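Local coordinates for acyl-CoA Binding Protein (Moniliophthora perniciosa, PDB 3FP5) that probably binds long-chain acyl-CoA esters, keeping them soluble and available for fatty acid metabolism in a cacao-pathogenic fungus, at residues 35-40 against 69-74; 44-49 against 63-68. All blocks are in the same frame, centred on the assembly; numbering follows the deposited sequence. Where two conformers were deposited one is given.

Interaction 1 (35-40 against 69-74); sequences YKYFKQ and EGTSKE. With ZN (zinc ion), chain B.
The carbonyl O of Thr71 is gripped by two donors. Gln40 NE2 reaches it at 2.8 Å, with an almost straight N-H...O angle of 172°. Thr71 O lies close to the amide plane of Gln40, and NE2 comes in on one of its lone pairs, in the carbonyl plane, with a C=O...N angle of 132°. The second donor is a water, which hands one hydrogen to Thr71 O and the other to Gln40 O, each oxygen 2.9 Å from it; the bridge ties the backbone of helix 28-42 to that of the loop. Gln40 CG stands anti to the backbone N and the chain then bends at chi2 (67°), which brings the amide across to the loop and sets CG 3.9 Å from Thr71 CB. The amide is held from other directions too: Asp45 OD1 accepts from NE2, and OE1 takes a weak bond from Trp65 NE1.

One turn away, Tyr37 meets Thr71 edge-on, CE1 to CG2 at 4.2 Å, and the two side chains cross at about a right angle. A second water lies in the plane of the Tyr37 ring and joins its OH, 2.8 Å away, to Thr71 OG1 at 2.7 Å. Thr71 OG1 also bonds to Val68 O, which anchors the threonine within its own loop.

Beyond Thr71, Ser72 caps Val75 N at the start of helix 73-91. On the first turn of this helix, Glu74 OE2 binds a zinc ion at 2.1 Å together with His2 and two waters, well apart from helix 28-42. Because NE2 faces two acceptors, Thr71 O and Asp45 OD1, and OE1 a weak donor, the amide is probably fixed against a flip, and buried Gln40 ties loop to helix with its polar atoms satisfied.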
loop_
_atom_site.group_PDB
_atom_site.type_symbol
_atom_site.label_atom_id
_atom_site.label_comp_id
_atom_site.label_asym_id
_atom_site.label_seq_id
_atom_site.Cartn_x
_atom_site.Cartn_y
_atom_site.Cartn_z
ATOM N N TYR A 35 2.556 -2.403 -2.326
ATOM C CA TYR A 35 2.306 -3.220 -3.512
ATOM C C TYR A 35 1.606 -4.517 -3.137
ATOM O O TYR A 35 0.581 -4.879 -3.731
ATOM C CB TYR A 35 3.604 -3.562 -4.262
ATOM C CG TYR A 35 3.342 -4.436 -5.475
ATOM C CD1 TYR A 35 2.875 -3.883 -6.657
ATOM C CD2 TYR A 35 3.505 -5.823 -5.420
ATOM C CE1 TYR A 35 2.610 -4.672 -7.766
ATOM C CE2 TYR A 35 3.244 -6.621 -6.522
ATOM C CZ TYR A 35 2.797 -6.040 -7.693
ATOM O OH TYR A 35 2.526 -6.820 -8.792
ATOM N N LYS A 36 2.161 -5.214 -2.149
ATOM C CA LYS A 36 1.681 -6.553 -1.847
ATOM C C LYS A 36 0.231 -6.492 -1.359
ATOM O O LYS A 36 -0.601 -7.308 -1.766
ATOM C CB LYS A 36 2.609 -7.288 -0.860
ATOM C CG LYS A 36 2.519 -6.847 0.597
ATOM C CD LYS A 36 3.709 -7.379 1.393
ATOM C CE LYS A 36 3.587 -7.038 2.870
ATOM N NZ LYS A 36 4.839 -7.323 3.628
ATOM N N TYR A 37 -0.088 -5.495 -0.537
ATOM C CA TYR A 37 -1.464 -5.385 -0.053
ATOM C C TYR A 37 -2.405 -4.782 -1.094
ATOM O O TYR A 37 -3.601 -5.080 -1.095
ATOM C CB TYR A 37 -1.544 -4.670 1.302
ATOM C CG TYR A 37 -1.074 -5.569 2.420
ATOM C CD1 TYR A 37 -1.724 -6.776 2.682
ATOM C CD2 TYR A 37 0.039 -5.238 3.193
ATOM C CE1 TYR A 37 -1.302 -7.607 3.698
ATOM C CE2 TYR A 37 0.481 -6.082 4.202
ATOM C CZ TYR A 37 -0.199 -7.269 4.448
ATOM O OH TYR A 37 0.219 -8.121 5.446
ATOM N N PHE A 38 -1.874 -3.938 -1.983
ATOM C CA PHE A 38 -2.687 -3.467 -3.090
ATOM C C PHE A 38 -3.172 -4.638 -3.956
ATOM O O PHE A 38 -4.356 -4.737 -4.256
ATOM C CB PHE A 38 -1.953 -2.442 -3.952
ATOM C CG PHE A 38 -2.727 -2.051 -5.178
ATOM C CD1 PHE A 38 -3.734 -1.095 -5.104
ATOM C CD2 PHE A 38 -2.473 -2.663 -6.399
ATOM C CE1 PHE A 38 -4.457 -0.740 -6.233
ATOM C CE2 PHE A 38 -3.196 -2.318 -7.530
ATOM C CZ PHE A 38 -4.191 -1.358 -7.453
ATOM N N LYS A 39 -2.252 -5.515 -4.352
ATOM C CA LYS A 39 -2.631 -6.682 -5.137
ATOM C C LYS A 39 -3.576 -7.582 -4.347
ATOM O O LYS A 39 -4.605 -8.014 -4.859
ATOM C CB LYS A 39 -1.390 -7.452 -5.586
ATOM C CG LYS A 39 -0.450 -6.608 -6.406
ATOM C CD LYS A 39 -1.126 -6.143 -7.691
ATOM C CE LYS A 39 -1.393 -7.311 -8.621
ATOM N NZ LYS A 39 -1.739 -6.827 -9.997
ATOM N N GLN A 40 -3.239 -7.837 -3.088
ATOM C CA GLN A 40 -4.038 -8.744 -2.260
ATOM C C GLN A 40 -5.459 -8.203 -2.038
ATOM O O GLN A 40 -6.424 -8.970 -1.907
ATOM C CB GLN A 40 -3.334 -8.996 -0.928
ATOM C CG GLN A 40 -3.897 -10.177 -0.131
ATOM C CD GLN A 40 -3.651 -11.536 -0.793
ATOM O OE1 GLN A 40 -2.752 -11.667 -1.632
ATOM N NE2 GLN A 40 -4.440 -12.537 -0.428
ATOM N N GLU A 69 -0.200 -14.329 0.619
ATOM C CA GLU A 69 -1.208 -15.279 0.169
ATOM C C GLU A 69 -2.031 -15.743 1.372
ATOM O O GLU A 69 -1.485 -16.005 2.440
ATOM C CB GLU A 69 -0.526 -16.467 -0.522
ATOM C CG GLU A 69 -1.482 -17.431 -1.179
ATOM C CD GLU A 69 -0.764 -18.516 -1.971
ATOM O OE1 GLU A 69 0.458 -18.688 -1.796
ATOM O OE2 GLU A 69 -1.437 -19.200 -2.764
ATOM N N GLY A 70 -3.345 -15.815 1.205
ATOM C CA GLY A 70 -4.219 -16.267 2.271
ATOM C C GLY A 70 -4.836 -15.125 3.064
ATOM O O GLY A 70 -5.744 -15.339 3.871
ATOM N N THR A 71 -4.346 -13.909 2.842
ATOM C CA THR A 71 -4.877 -12.743 3.551
ATOM C C THR A 71 -6.181 -12.275 2.920
ATOM O O THR A 71 -6.307 -12.215 1.698
ATOM C CB THR A 71 -3.856 -11.583 3.522
ATOM O OG1 THR A 71 -2.691 -11.958 4.257
ATOM C CG2 THR A 71 -4.445 -10.312 4.143
ATOM N N SER A 72 -7.164 -11.952 3.755
ATOM C CA SER A 72 -8.463 -11.508 3.259
ATOM C C SER A 72 -8.349 -10.116 2.655
ATOM O O SER A 72 -7.440 -9.366 3.002
ATOM C CB SER A 72 -9.477 -11.470 4.398
ATOM O OG SER A 72 -9.147 -10.465 5.349
ATOM N N LYS A 73 -9.276 -9.759 1.775
ATOM C CA LYS A 73 -9.263 -8.400 1.239
ATOM C C LYS A 73 -9.396 -7.391 2.363
ATOM O O LYS A 73 -8.740 -6.346 2.337
ATOM C CB LYS A 73 -10.353 -8.177 0.188
ATOM C CG LYS A 73 -10.073 -8.919 -1.117
ATOM C CD LYS A 73 -11.028 -8.486 -2.221
ATOM C CE LYS A 73 -10.767 -9.274 -3.494
ATOM N NZ LYS A 73 -11.839 -9.053 -4.501
ATOM N N GLU A 74 -10.219 -7.685 3.365
ATOM C CA GLU A 74 -10.394 -6.690 4.415
ATOM C C GLU A 74 -9.125 -6.446 5.227
ATOM O O GLU A 74 -8.816 -5.307 5.575
ATOM C CB GLU A 74 -11.551 -7.004 5.336
ATOM C CG GLU A 74 -11.810 -5.799 6.223
ATOM C CD GLU A 74 -13.089 -5.889 6.981
ATOM O OE1 GLU A 74 -13.775 -6.934 6.911
ATOM O OE2 GLU A 74 -13.418 -4.876 7.620
HETATM ZN ZN ZN B . -15.319 -5.155 8.392
HETATM O O HOH W 1 -1.161 -10.505 5.917
HETATM O O HOH W 2 -7.576 -11.284 -0.693
HETATM O O HOH W 3 -15.066 -4.691 6.340
HETATM O O HOH W 4 -14.845 -5.909 10.395
#

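Interaction 2 (44-49 against 63-68); sequences GDVNIS and DAWKSV
Val46 lies over one face of the Trp65 indole. Its CA sits 3.6 Å from the centroid of the six-membered ring and 18° off the normal, a CH-pi contact. Val46 CG2, anti to its backbone N, carries the overlap on to Trp65 CE3 at 3.7 Å, while the other methyl, CG1, touches Lys66 CD at 3.8 Å. Lys39 of helix 28-42 packs on the opposite face, so the indole is sandwiched between that helix and the loop.

At the ring edge, Trp65 NE1 donates in the indole plane to Gly44 O at 2.9 Å. The N-H...O angle of 138° shows a bent bond. Asn47 OD1 approaches Trp65 CH2 to 3.4 Å, its amide turned 67° from the indole. A water between Val46 N and Trp65 O adds a backbone bridge, its distances 2.9 Å to the nitrogen and 2.8 Å to the oxygen. Lys66 runs past Val46 and directs its NZ to a salt bridge with Glu69.

An alanine in place of Trp65 would probably open a gap between Val46 and Lys39 and leave Gly44 O without its side-chain donor, setting the loop free to shift. Gly44, with the positive phi that glycine tolerates, turns the chain out of helix 28-42, and Ile48 O is held further on by Trp62. The contact is that of a helix-loop-helix connection in the all-helical acyl-CoA binding protein fold, its loop folded back over a tryptophan near the end of helix 56-66.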
loop_
_atom_site.group_PDB
_atom_site.type_symbol
_atom_site.label_atom_id
_atom_site.label_comp_id
_atom_site.label_asym_id
_atom_site.label_seq_id
_atom_site.Cartn_x
_atom_site.Cartn_y
_atom_site.Cartn_z
ATOM N N GLY A 44 -6.524 -10.349 -5.087
ATOM C CA GLY A 44 -6.559 -11.453 -4.153
ATOM C C GLY A 44 -5.262 -12.232 -4.229
ATOM O O GLY A 44 -4.214 -11.664 -4.540
ATOM N N ASP A 45 -5.326 -13.538 -3.970
ATOM C CA ASP A 45 -4.125 -14.373 -3.962
ATOM C C ASP A 45 -3.361 -14.298 -5.282
ATOM O O ASP A 45 -3.959 -14.242 -6.362
ATOM C CB ASP A 45 -4.487 -15.836 -3.668
ATOM C CG ASP A 45 -4.812 -16.088 -2.198
ATOM O OD1 ASP A 45 -4.412 -15.285 -1.337
ATOM O OD2 ASP A 45 -5.458 -17.114 -1.890
ATOM N N VAL A 46 -2.036 -14.324 -5.186
ATOM C CA VAL A 46 -1.175 -14.261 -6.358
ATOM C C VAL A 46 -1.619 -15.282 -7.406
ATOM O O VAL A 46 -1.836 -16.456 -7.093
ATOM C CB VAL A 46 0.309 -14.458 -5.961
ATOM C CG1 VAL A 46 0.525 -15.808 -5.294
ATOM C CG2 VAL A 46 1.221 -14.251 -7.157
ATOM N N ASN A 47 -1.747 -14.828 -8.652
ATOM C CA ASN A 47 -2.376 -15.618 -9.708
ATOM C C ASN A 47 -1.490 -15.821 -10.945
ATOM O O ASN A 47 -1.976 -16.237 -12.008
ATOM C CB ASN A 47 -3.690 -14.949 -10.117
ATOM C CG ASN A 47 -3.477 -13.551 -10.682
ATOM O OD1 ASN A 47 -2.347 -13.069 -10.750
ATOM N ND2 ASN A 47 -4.558 -12.911 -11.111
ATOM N N ILE A 48 -0.198 -15.535 -10.799
ATOM C CA ILE A 48 0.774 -15.730 -11.876
ATOM C C ILE A 48 2.022 -16.399 -11.329
ATOM O O ILE A 48 2.251 -16.395 -10.121
ATOM C CB ILE A 48 1.201 -14.388 -12.494
ATOM C CG1 ILE A 48 1.777 -13.471 -11.409
ATOM C CG2 ILE A 48 0.024 -13.729 -13.203
ATOM C CD1 ILE A 48 2.387 -12.182 -11.953
ATOM N N SER A 49 2.825 -16.979 -12.219
ATOM C CA SER A 49 4.093 -17.578 -11.816
ATOM C C SER A 49 5.137 -16.493 -11.573
ATOM O O SER A 49 5.013 -15.375 -12.076
ATOM C CB SER A 49 4.594 -18.575 -12.869
ATOM O OG SER A 49 3.863 -19.789 -12.808
ATOM N N ASP A 63 7.427 -11.779 -5.060
ATOM C CA ASP A 63 7.746 -12.340 -3.745
ATOM C C ASP A 63 6.915 -11.683 -2.637
ATOM O O ASP A 63 6.380 -12.376 -1.765
ATOM C CB ASP A 63 9.238 -12.179 -3.451
ATOM C CG ASP A 63 10.093 -13.125 -4.275
ATOM O OD1 ASP A 63 9.534 -14.075 -4.860
ATOM O OD2 ASP A 63 11.322 -12.906 -4.346
ATOM N N ALA A 64 6.805 -10.361 -2.681
ATOM C CA ALA A 64 6.014 -9.634 -1.680
ATOM C C ALA A 64 4.552 -10.064 -1.709
ATOM O O ALA A 64 3.972 -10.405 -0.677
ATOM C CB ALA A 64 6.126 -8.130 -1.885
ATOM N N TRP A 65 3.966 -10.057 -2.902
ATOM C CA TRP A 65 2.594 -10.505 -3.091
ATOM C C TRP A 65 2.395 -11.950 -2.605
ATOM O O TRP A 65 1.450 -12.237 -1.862
ATOM C CB TRP A 65 2.193 -10.348 -4.565
ATOM C CG TRP A 65 0.740 -10.552 -4.835
ATOM C CD1 TRP A 65 -0.265 -10.655 -3.918
ATOM C CD2 TRP A 65 0.122 -10.661 -6.120
ATOM N NE1 TRP A 65 -1.476 -10.828 -4.556
ATOM C CE2 TRP A 65 -1.264 -10.837 -5.909
ATOM C CE3 TRP A 65 0.602 -10.632 -7.430
ATOM C CZ2 TRP A 65 -2.171 -10.975 -6.962
ATOM C CZ3 TRP A 65 -0.303 -10.772 -8.474
ATOM C CH2 TRP A 65 -1.669 -10.944 -8.234
ATOM N N LYS A 66 3.287 -12.854 -3.012
ATOM C CA LYS A 66 3.207 -14.253 -2.597
ATOM C C LYS A 66 3.222 -14.358 -1.068
ATOM O O LYS A 66 2.515 -15.180 -0.488
ATOM C CB LYS A 66 4.357 -15.066 -3.222
ATOM C CG LYS A 66 4.457 -16.510 -2.721
ATOM C CD LYS A 66 3.267 -17.341 -3.165
ATOM C CE LYS A 66 3.480 -18.833 -2.896
ATOM N NZ LYS A 66 2.413 -19.611 -3.562
ATOM N N SER A 67 3.989 -13.487 -0.417
ATOM C CA SER A 67 4.147 -13.555 1.040
ATOM C C SER A 67 2.867 -13.250 1.830
ATOM O O SER A 67 2.788 -13.543 3.027
ATOM C CB SER A 67 5.298 -12.658 1.509
ATOM O OG SER A 67 4.922 -11.292 1.544
ATOM N N VAL A 68 1.871 -12.665 1.172
ATOM C CA VAL A 68 0.603 -12.388 1.843
ATOM C C VAL A 68 -0.546 -13.252 1.323
ATOM O O VAL A 68 -1.721 -12.960 1.561
ATOM C CB VAL A 68 0.235 -10.884 1.838
ATOM C CG1 VAL A 68 1.270 -10.105 2.620
ATOM C CG2 VAL A 68 0.104 -10.336 0.406
HETATM O O HOH W 5 -0.918 -13.629 -2.573
#

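Interactions 1 and 2 adjoin, their centres about 8 Å apart, and share a polar junction where the two loops meet. Asp45 of interaction 2 joins both segments of interaction 1, its OD1 lying 2.8 Å from Gly70 N and 2.9 Å from Gln40 NE2. Gln40 in turn reaches the 63-68 segment, its CD resting 3.4 Å from Val68 O. This one side chain thus spans both contacts, and the loops on either side of helix 56-66 are fastened at the same end of helix 28-42. The zinc ion, bound by Glu74 of interaction 1, lies 13.3 Å from Thr71 O and takes no part in this junction.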